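Local coordinates for Tle cognate immunity protein 4 C-terminal domain-containing protein (Pseudomonas aeruginosa PAO1, PDB 4R1D) that probably serves as the immunity protein that binds the type VI secretion lipase effector Tle4 and so protects the producing bacterium from its own toxin, at residues B[46-49]-B[50-53]; B[230-234]-B[235-239]; B[194-197]-B[198-202]. All coordinates share one frame; numbering follows the deposited sequence.

How the interactions relate
Interaction 1 comes first along the chain, on helix 42-58 in the N-terminal domain. Interaction 3 (helix 191-205) and interaction 2 (the hairpin of strands 225-233 and 236-245) follow in that order, both in the C-terminal domain. The centres of interactions 2 and 3 lie about 18 Å apart, with nearest atoms about 7 Å apart, and the helix of one packs on strand 225-233 of the other. Interaction 1 sits across the chain's centre, its centre about 51 Å from each. Interactions 2 and 3 both touch the other protein chain of the complex, consistent with a part for this region in Tle4 binding; interaction 1 packs only within its own chain.

Interaction 1 (B[46-49]-B[50-53]); sequences AARV and DRLE
D50 stands one helical turn after A46, and its backbone N donates to A46 O at 3.0 Å. Its CG lies anti to its own carbonyl carbon (chi1 -72°), which turns the carboxylate back along the helix and leaves CG 3.3 Å from A46 O. R51 repeats the backbone bond, N to A47 O at 2.9 Å. Its chain runs extended through CG and CD and then bends at chi3 (109°), bringing NH1 within 3.1 Å of R48 O at an angle too poor for a hydrogen bond; NE instead pairs with E55. R51 NH1 lies alongside R48 CG, 4.1 Å away, but the two guanidinium heads do not touch: their planes are 87° apart and NH1 of R48 is 6.0 Å from NH1 of R51. NE of R48 is held by D40 in a salt bridge. The backbone bonds from residue i+4 to residue i are those of a regular alpha helix, here 42-58, whose inner side lies against strands 68-73, 79-84 and 92-100. L52 continues the series, N to R48 O at 3.1 Å, while its side chain packs on L81, D96 and Y98; L81 and Y98 are also touched by V49. E53 N reaches V49 O at 3.0 Å, and its extended side chain carries OE2 to a salt bridge with R57.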
ATOM      1  N   ALA B  46      -0.775  -2.554 -33.688  1.00 30.66           N
ATOM      2  CA  ALA B  46      -2.131  -2.599 -34.232  1.00 28.53           C
ATOM      3  C   ALA B  46      -2.916  -3.741 -33.617  1.00 29.45           C
ATOM      4  O   ALA B  46      -4.085  -3.583 -33.256  1.00 30.68           O
ATOM      5  CB  ALA B  46      -2.095  -2.741 -35.753  1.00 32.61           C
ATOM      6  N   ALA B  47      -2.264  -4.892 -33.502  1.00 25.84           N
ATOM      7  CA  ALA B  47      -2.897  -6.095 -32.983  1.00 31.75           C
ATOM      8  C   ALA B  47      -3.165  -5.963 -31.486  1.00 31.88           C
ATOM      9  O   ALA B  47      -4.183  -6.440 -30.980  1.00 31.50           O
ATOM     10  CB  ALA B  47      -2.020  -7.309 -33.262  1.00 33.49           C
ATOM     11  N   ARG B  48      -2.236  -5.318 -30.785  1.00 30.61           N
ATOM     12  CA  ARG B  48      -2.394  -5.035 -29.359  1.00 28.84           C
ATOM     13  C   ARG B  48      -3.642  -4.184 -29.102  1.00 22.12           C
ATOM     14  O   ARG B  48      -4.453  -4.489 -28.222  1.00 27.51           O
ATOM     15  CB  ARG B  48      -1.157  -4.296 -28.830  1.00 29.32           C
ATOM     16  CG  ARG B  48      -1.354  -3.660 -27.455  1.00 28.57           C
ATOM     17  CD  ARG B  48      -0.268  -2.627 -27.149  1.00 26.68           C
ATOM     18  NE  ARG B  48       1.066  -3.211 -26.990  1.00 21.99           N
ATOM     19  CZ  ARG B  48       1.615  -3.534 -25.821  1.00 28.84           C
ATOM     20  NH1 ARG B  48       0.945  -3.355 -24.685  1.00 28.96           N
ATOM     21  NH2 ARG B  48       2.836  -4.052 -25.786  1.00 26.91           N
ATOM     22  N   VAL B  49      -3.781  -3.111 -29.869  1.00 25.30           N
ATOM     23  CA  VAL B  49      -4.904  -2.189 -29.702  1.00 25.22           C
ATOM     24  C   VAL B  49      -6.242  -2.821 -30.084  1.00 28.21           C
ATOM     25  O   VAL B  49      -7.236  -2.674 -29.365  1.00 26.14           O
ATOM     26  CB  VAL B  49      -4.678  -0.896 -30.497  1.00 24.86           C
ATOM     27  CG1 VAL B  49      -5.934  -0.030 -30.501  1.00 26.47           C
ATOM     28  CG2 VAL B  49      -3.495  -0.136 -29.924  1.00 25.45           C
ATOM     29  N   ASP B  50      -6.269  -3.530 -31.211  1.00 27.37           N
ATOM     30  CA  ASP B  50      -7.489  -4.214 -31.638  1.00 29.14           C
ATOM     31  C   ASP B  50      -7.887  -5.265 -30.617  1.00 25.75           C
ATOM     32  O   ASP B  50      -9.068  -5.447 -30.338  1.00 26.53           O
ATOM     33  CB  ASP B  50      -7.320  -4.870 -33.015  1.00 26.77           C
ATOM     34  CG  ASP B  50      -7.281  -3.864 -34.148  1.00 34.22           C
ATOM     35  OD1 ASP B  50      -7.721  -2.712 -33.955  1.00 28.37           O
ATOM     36  OD2 ASP B  50      -6.819  -4.234 -35.248  1.00 40.46           O
ATOM     37  N   ARG B  51      -6.898  -5.967 -30.068  1.00 25.22           N
ATOM     38  CA  ARG B  51      -7.156  -7.021 -29.094  1.00 29.51           C
ATOM     39  C   ARG B  51      -7.846  -6.469 -27.854  1.00 28.39           C
ATOM     40  O   ARG B  51      -8.773  -7.078 -27.318  1.00 25.00           O
ATOM     41  CB  ARG B  51      -5.847  -7.689 -28.675  1.00 28.99           C
ATOM     42  CG  ARG B  51      -6.013  -8.824 -27.680  1.00 37.18           C
ATOM     43  CD  ARG B  51      -4.672  -9.202 -27.051  1.00 48.63           C
ATOM     44  NE  ARG B  51      -4.614  -8.799 -25.646  1.00 61.96           N
ATOM     45  CZ  ARG B  51      -4.206  -7.606 -25.214  1.00 50.98           C
ATOM     46  NH1 ARG B  51      -3.801  -6.675 -26.075  1.00 39.06           N
ATOM     47  NH2 ARG B  51      -4.205  -7.346 -23.915  1.00 50.72           N
ATOM     48  N   LEU B  52      -7.363  -5.322 -27.388  1.00 25.75           N
ATOM     49  CA  LEU B  52      -7.919  -4.679 -26.205  1.00 28.52           C
ATOM     50  C   LEU B  52      -9.317  -4.150 -26.456  1.00 21.55           C
ATOM     51  O   LEU B  52     -10.188  -4.262 -25.593  1.00 23.65           O
ATOM     52  CB  LEU B  52      -7.036  -3.519 -25.753  1.00 26.72           C
ATOM     53  CG  LEU B  52      -5.993  -3.826 -24.689  1.00 34.70           C
ATOM     54  CD1 LEU B  52      -5.221  -2.557 -24.366  1.00 32.61           C
ATOM     55  CD2 LEU B  52      -6.674  -4.395 -23.441  1.00 33.13           C
ATOM     56  N   GLU B  53      -9.521  -3.532 -27.615  1.00 24.31           N
ATOM     57  CA  GLU B  53     -10.843  -3.004 -27.923  1.00 25.66           C
ATOM     58  C   GLU B  53     -11.864  -4.132 -27.873  1.00 26.32           C
ATOM     59  O   GLU B  53     -12.947  -3.984 -27.305  1.00 24.33           O
ATOM     60  CB  GLU B  53     -10.886  -2.305 -29.284  1.00 21.88           C
ATOM     61  CG  GLU B  53     -12.307  -1.867 -29.635  1.00 24.17           C
ATOM     62  CD  GLU B  53     -12.430  -1.236 -30.996  1.00 34.14           C
ATOM     63  OE1 GLU B  53     -11.390  -0.890 -31.593  1.00 33.24           O
ATOM     64  OE2 GLU B  53     -13.580  -1.087 -31.466  1.00 29.97           O
TER

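Interaction 2 (B[230-234]-B[235-239]); sequences AGSDK and GQRGY
R237 and S232 face each other across the hairpin, and R237 NH1 donates to S232 OG at 2.8 Å, with the hydroxyl oxygen only 5° out of the guanidinium plane. The arginine chain bends at chi2 (135°), which swings its head over the neighbouring strand. There one guanidinium face lies over G231 N and A230 CB, the methyl 3.5 Å from NH2. The same NH2 forms salt bridges with D281 and E210. In the backbone ladder, G231 and G238 make a hydrogen-bonded pair: G238 N meets G231 O at 2.7 Å, nearly in line with the carbonyl, and G231 N returns to G238 O at 3.0 Å. D233 and Q236 close the next such pair around the type I' turn, whose K234 and G235 both have positive phi. A water accepts from Q236 NE2 and donates to K234 O at 2.6 Å, bridging side chain and turn; Q236 NE2 also bonds R266 O. Packing is lighter: A230 CB rests 3.5 Å from Y239 CD1, while Y239 OH bonds D281. D233 and Q236 pack on F85 of the partner chain. K234, whose NZ forms a salt bridge with E265, packs against D83 of the partner chain. With NH1 bonded to S232 OG and NH2 paired with D281 and E210, rotation of the R237 head is restricted and its charge is probably well compensated.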
ATOM      1  N   ALA B 230      24.736   8.851   7.906  1.00 18.67           N
ATOM      2  CA  ALA B 230      25.272   7.511   7.768  1.00 16.15           C
ATOM      3  C   ALA B 230      25.236   6.848   9.130  1.00 20.77           C
ATOM      4  O   ALA B 230      25.192   7.524  10.162  1.00 21.70           O
ATOM      5  CB  ALA B 230      26.687   7.550   7.229  1.00 22.06           C
ATOM      6  N   GLY B 231      25.236   5.523   9.143  1.00 20.11           N
ATOM      7  CA  GLY B 231      25.340   4.818  10.399  1.00 23.13           C
ATOM      8  C   GLY B 231      25.759   3.373  10.317  1.00 25.08           C
ATOM      9  O   GLY B 231      25.640   2.729   9.282  1.00 25.81           O
ATOM     10  N   SER B 232      26.235   2.859  11.442  1.00 20.90           N
ATOM     11  CA  SER B 232      26.748   1.501  11.489  1.00 21.11           C
ATOM     12  C   SER B 232      26.024   0.675  12.536  1.00 21.27           C
ATOM     13  O   SER B 232      25.798   1.130  13.650  1.00 22.47           O
ATOM     14  CB  SER B 232      28.243   1.519  11.790  1.00 23.88           C
ATOM     15  OG  SER B 232      28.966   2.042  10.686  1.00 30.83           O
ATOM     16  N   ASP B 233      25.670  -0.545  12.160  1.00 21.85           N
ATOM     17  CA  ASP B 233      25.095  -1.511  13.094  1.00 27.57           C
ATOM     18  C   ASP B 233      25.266  -2.898  12.506  1.00 29.26           C
ATOM     19  O   ASP B 233      25.229  -3.068  11.290  1.00 28.99           O
ATOM     20  CB  ASP B 233      23.611  -1.227  13.335  1.00 27.46           C
ATOM     21  CG  ASP B 233      23.066  -1.956  14.552  1.00 34.08           C
ATOM     22  OD1 ASP B 233      21.833  -2.131  14.644  1.00 33.70           O
ATOM     23  OD2 ASP B 233      23.872  -2.351  15.425  1.00 30.59           O
ATOM     24  N   LYS B 234      25.457  -3.892  13.367  1.00 33.19           N
ATOM     25  CA  LYS B 234      25.590  -5.270  12.903  1.00 37.07           C
ATOM     26  C   LYS B 234      26.805  -5.447  12.004  1.00 37.16           C
ATOM     27  O   LYS B 234      26.881  -6.394  11.224  1.00 43.03           O
ATOM     28  CB  LYS B 234      24.331  -5.706  12.141  1.00 37.11           C
ATOM     29  CG  LYS B 234      23.040  -5.535  12.919  1.00 38.07           C
ATOM     30  CD  LYS B 234      21.832  -6.041  12.132  1.00 39.18           C
ATOM     31  CE  LYS B 234      20.542  -5.734  12.881  1.00 44.75           C
ATOM     32  NZ  LYS B 234      19.305  -6.089  12.125  1.00 47.04           N
ATOM     33  N   GLY B 235      27.760  -4.536  12.107  1.00 35.34           N
ATOM     34  CA  GLY B 235      28.962  -4.643  11.307  1.00 39.15           C
ATOM     35  C   GLY B 235      28.768  -4.292   9.844  1.00 39.08           C
ATOM     36  O   GLY B 235      29.554  -4.711   8.998  1.00 34.47           O
ATOM     37  N   GLN B 236      27.718  -3.537   9.532  1.00 33.37           N
ATOM     38  CA  GLN B 236      27.616  -2.941   8.203  1.00 31.25           C
ATOM     39  C   GLN B 236      27.248  -1.466   8.303  1.00 29.35           C
ATOM     40  O   GLN B 236      26.713  -1.006   9.325  1.00 28.02           O
ATOM     41  CB  GLN B 236      26.638  -3.700   7.302  1.00 34.57           C
ATOM     42  CG  GLN B 236      25.192  -3.638   7.742  1.00 34.79           C
ATOM     43  CD  GLN B 236      24.275  -4.463   6.849  1.00 40.25           C
ATOM     44  OE1 GLN B 236      23.816  -3.996   5.804  1.00 33.25           O
ATOM     45  NE2 GLN B 236      24.002  -5.698   7.261  1.00 39.36           N
ATOM     46  N   ARG B 237      27.553  -0.727   7.248  1.00 27.31           N
ATOM     47  CA  ARG B 237      27.332   0.714   7.232  1.00 30.26           C
ATOM     48  C   ARG B 237      26.228   1.087   6.257  1.00 28.74           C
ATOM     49  O   ARG B 237      26.221   0.635   5.108  1.00 31.51           O
ATOM     50  CB  ARG B 237      28.615   1.453   6.854  1.00 29.05           C
ATOM     51  CG  ARG B 237      28.527   2.970   7.004  1.00 24.87           C
ATOM     52  CD  ARG B 237      29.775   3.499   7.695  1.00 26.33           C
ATOM     53  NE  ARG B 237      29.773   4.943   7.913  1.00 24.76           N
ATOM     54  CZ  ARG B 237      29.450   5.529   9.061  1.00 23.32           C
ATOM     55  NH1 ARG B 237      29.064   4.799  10.107  1.00 25.67           N
ATOM     56  NH2 ARG B 237      29.503   6.848   9.161  1.00 23.51           N
ATOM     57  N   GLY B 238      25.298   1.910   6.726  1.00 21.89           N
ATOM     58  CA  GLY B 238      24.227   2.423   5.892  1.00 24.14           C
ATOM     59  C   GLY B 238      24.392   3.910   5.619  1.00 17.69           C
ATOM     60  O   GLY B 238      25.136   4.611   6.306  1.00 20.13           O
ATOM     61  N   TYR B 239      23.683   4.396   4.608  1.00 17.59           N
ATOM     62  CA  TYR B 239      23.773   5.786   4.208  1.00 19.50           C
ATOM     63  C   TYR B 239      22.402   6.267   3.777  1.00 14.13           C
ATOM     64  O   TYR B 239      21.623   5.498   3.223  1.00 17.36           O
ATOM     65  CB  TYR B 239      24.702   5.922   3.005  1.00 16.96           C
ATOM     66  CG  TYR B 239      26.153   5.625   3.294  1.00 20.26           C
ATOM     67  CD1 TYR B 239      26.979   6.595   3.831  1.00 20.81           C
ATOM     68  CD2 TYR B 239      26.693   4.377   3.023  1.00 23.81           C
ATOM     69  CE1 TYR B 239      28.313   6.334   4.101  1.00 23.80           C
ATOM     70  CE2 TYR B 239      28.031   4.099   3.285  1.00 20.54           C
ATOM     71  CZ  TYR B 239      28.833   5.085   3.822  1.00 23.03           C
ATOM     72  OH  TYR B 239      30.164   4.833   4.082  1.00 23.89           O
TER
HETATM   73  O   HOH W   1      25.535  -7.298   9.218  1.00 39.72           O

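Interaction 3 (B[194-197]-B[198-202]); sequences RVDG and FVQNM
D196 and Q200 meet along one side of helix 191-205, one turn apart. Q200 NE2 donates to D196 OD1 at 3.3 Å, a weak bond for its length though almost straight (178°). The carboxylate and amide planes are turned 50° against each other. CG of Q200, anti to that residue's carbonyl carbon (chi1 -64°), lies over D196 O and 3.5 Å from D196 OD2; a bend at chi2 then turns the amide so that NE2 faces D196 OD1. D196 OD1 has further partners: the hydroxyl of Y227 and a salt bridge to K214. The oxygen is thus shared by three donors, of which Q200 is the weak one.

In the backbone, R194 O and F198 N are 5.3 Å apart, and a water stands in for the direct bond, donating to R194 O and accepting from F198 N at 3.0 Å. The next three i to i+4 bonds are direct: V199 N donates to V195 O at 2.9 Å, Q200 N to D196 O at 2.8 Å, and N201 N to G197 O at 3.0 Å.

Apolar contact comes from V195 and V199, whose CG2 methyls lie 4.2 Å apart. Both valines touch Y227, and V199 also reaches T211 and V229. On the partner chain, A95 packs on V195, M81 on N201 and S87 on M202, while R194 NH1 bonds W96 O.

D196 and Q200 form an i to i+4 pair of an alpha helix. Buried V195, V199 and M202 turn to strands 209-214 and 225-233 and to the partner chain in the Tle4-Tli4 complex, while G197 and Q200 are exposed, as in an amphipathic helix.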
ATOM      1  N   ARG B 194      11.708  19.624   6.926  1.00 16.71           N
ATOM      2  CA  ARG B 194      10.863  18.434   6.892  1.00 19.81           C
ATOM      3  C   ARG B 194      11.435  17.270   7.695  1.00 19.05           C
ATOM      4  O   ARG B 194      10.719  16.636   8.490  1.00 18.82           O
ATOM      5  CB  ARG B 194      10.660  17.988   5.439  1.00 23.40           C
ATOM      6  CG  ARG B 194       9.918  16.679   5.256  1.00 20.93           C
ATOM      7  CD  ARG B 194       9.955  16.245   3.775  1.00 20.21           C
ATOM      8  NE  ARG B 194       9.742  17.384   2.889  1.00 17.34           N
ATOM      9  CZ  ARG B 194      10.425  17.596   1.766  1.00 21.30           C
ATOM     10  NH1 ARG B 194      11.356  16.735   1.383  1.00 15.08           N
ATOM     11  NH2 ARG B 194      10.175  18.673   1.027  1.00 19.30           N
ATOM     12  N   VAL B 195      12.716  16.986   7.485  1.00 18.64           N
ATOM     13  CA  VAL B 195      13.305  15.757   8.022  1.00 17.40           C
ATOM     14  C   VAL B 195      14.086  15.922   9.307  1.00 20.92           C
ATOM     15  O   VAL B 195      14.461  14.934   9.921  1.00 23.26           O
ATOM     16  CB  VAL B 195      14.281  15.090   7.020  1.00 20.61           C
ATOM     17  CG1 VAL B 195      13.588  14.776   5.732  1.00 23.78           C
ATOM     18  CG2 VAL B 195      15.499  15.976   6.792  1.00 16.48           C
ATOM     19  N   ASP B 196      14.355  17.160   9.706  1.00 19.74           N
ATOM     20  CA  ASP B 196      15.260  17.377  10.829  1.00 21.47           C
ATOM     21  C   ASP B 196      14.791  16.707  12.119  1.00 22.94           C
ATOM     22  O   ASP B 196      15.585  16.070  12.815  1.00 23.56           O
ATOM     23  CB  ASP B 196      15.526  18.854  11.066  1.00 23.70           C
ATOM     24  CG  ASP B 196      16.619  19.071  12.083  1.00 32.88           C
ATOM     25  OD1 ASP B 196      17.790  18.772  11.765  1.00 28.77           O
ATOM     26  OD2 ASP B 196      16.310  19.518  13.203  1.00 28.99           O
ATOM     27  N   GLY B 197      13.509  16.853  12.439  1.00 25.54           N
ATOM     28  CA  GLY B 197      12.955  16.200  13.616  1.00 25.54           C
ATOM     29  C   GLY B 197      13.286  14.720  13.643  1.00 25.63           C
ATOM     30  O   GLY B 197      13.823  14.206  14.639  1.00 23.94           O
ATOM     31  N   PHE B 198      12.982  14.031  12.544  1.00 21.19           N
ATOM     32  CA  PHE B 198      13.206  12.595  12.476  1.00 21.54           C
ATOM     33  C   PHE B 198      14.694  12.276  12.596  1.00 22.93           C
ATOM     34  O   PHE B 198      15.082  11.356  13.320  1.00 21.28           O
ATOM     35  CB  PHE B 198      12.635  11.990  11.191  1.00 19.24           C
ATOM     36  CG  PHE B 198      12.576  10.489  11.213  1.00 26.17           C
ATOM     37  CD1 PHE B 198      13.511   9.731  10.526  1.00 26.65           C
ATOM     38  CD2 PHE B 198      11.605   9.836  11.954  1.00 36.52           C
ATOM     39  CE1 PHE B 198      13.462   8.352  10.555  1.00 23.71           C
ATOM     40  CE2 PHE B 198      11.551   8.453  11.991  1.00 40.90           C
ATOM     41  CZ  PHE B 198      12.483   7.710  11.285  1.00 32.10           C
ATOM     42  N   VAL B 199      15.528  13.026  11.879  1.00 21.73           N
ATOM     43  CA  VAL B 199      16.967  12.810  11.979  1.00 23.80           C
ATOM     44  C   VAL B 199      17.480  13.014  13.411  1.00 24.98           C
ATOM     45  O   VAL B 199      18.233  12.190  13.920  1.00 25.66           O
ATOM     46  CB  VAL B 199      17.766  13.706  11.005  1.00 24.83           C
ATOM     47  CG1 VAL B 199      19.254  13.512  11.229  1.00 20.87           C
ATOM     48  CG2 VAL B 199      17.387  13.382   9.560  1.00 23.46           C
ATOM     49  N   GLN B 200      17.085  14.109  14.059  1.00 23.85           N
ATOM     50  CA  GLN B 200      17.513  14.339  15.439  1.00 30.54           C
ATOM     51  C   GLN B 200      17.067  13.174  16.325  1.00 25.52           C
ATOM     52  O   GLN B 200      17.773  12.775  17.249  1.00 27.58           O
ATOM     53  CB  GLN B 200      16.969  15.663  15.982  1.00 29.45           C
ATOM     54  CG  GLN B 200      17.485  16.895  15.269  1.00 27.49           C
ATOM     55  CD  GLN B 200      18.990  17.015  15.322  1.00 37.12           C
ATOM     56  OE1 GLN B 200      19.629  16.554  16.269  1.00 39.55           O
ATOM     57  NE2 GLN B 200      19.570  17.628  14.297  1.00 35.87           N
ATOM     58  N   ASN B 201      15.892  12.629  16.031  1.00 24.39           N
ATOM     59  CA  ASN B 201      15.398  11.458  16.739  1.00 28.55           C
ATOM     60  C   ASN B 201      16.331  10.265  16.513  1.00 32.33           C
ATOM     61  O   ASN B 201      16.688   9.550  17.450  1.00 27.91           O
ATOM     62  CB  ASN B 201      13.972  11.122  16.289  1.00 29.93           C
ATOM     63  CG  ASN B 201      13.294  10.114  17.191  1.00 41.67           C
ATOM     64  OD1 ASN B 201      13.947   9.420  17.972  1.00 37.85           O
ATOM     65  ND2 ASN B 201      11.969  10.026  17.089  1.00 41.07           N
ATOM     66  N   MET B 202      16.741  10.060  15.266  1.00 28.64           N
ATOM     67  CA  MET B 202      17.666   8.980  14.957  1.00 24.87           C
ATOM     68  C   MET B 202      18.999   9.161  15.689  1.00 22.00           C
ATOM     69  O   MET B 202      19.544   8.198  16.243  1.00 25.01           O
ATOM     70  CB  MET B 202      17.910   8.884  13.447  1.00 23.46           C
ATOM     71  CG  MET B 202      16.683   8.569  12.607  1.00 25.26           C
ATOM     72  SD  MET B 202      17.067   8.729  10.839  1.00 29.51           S
ATOM     73  CE  MET B 202      18.062   7.261  10.548  1.00 25.10           C
TER
HETATM   74  O   HOH W   2      10.775  15.011  10.768  1.00 22.70           O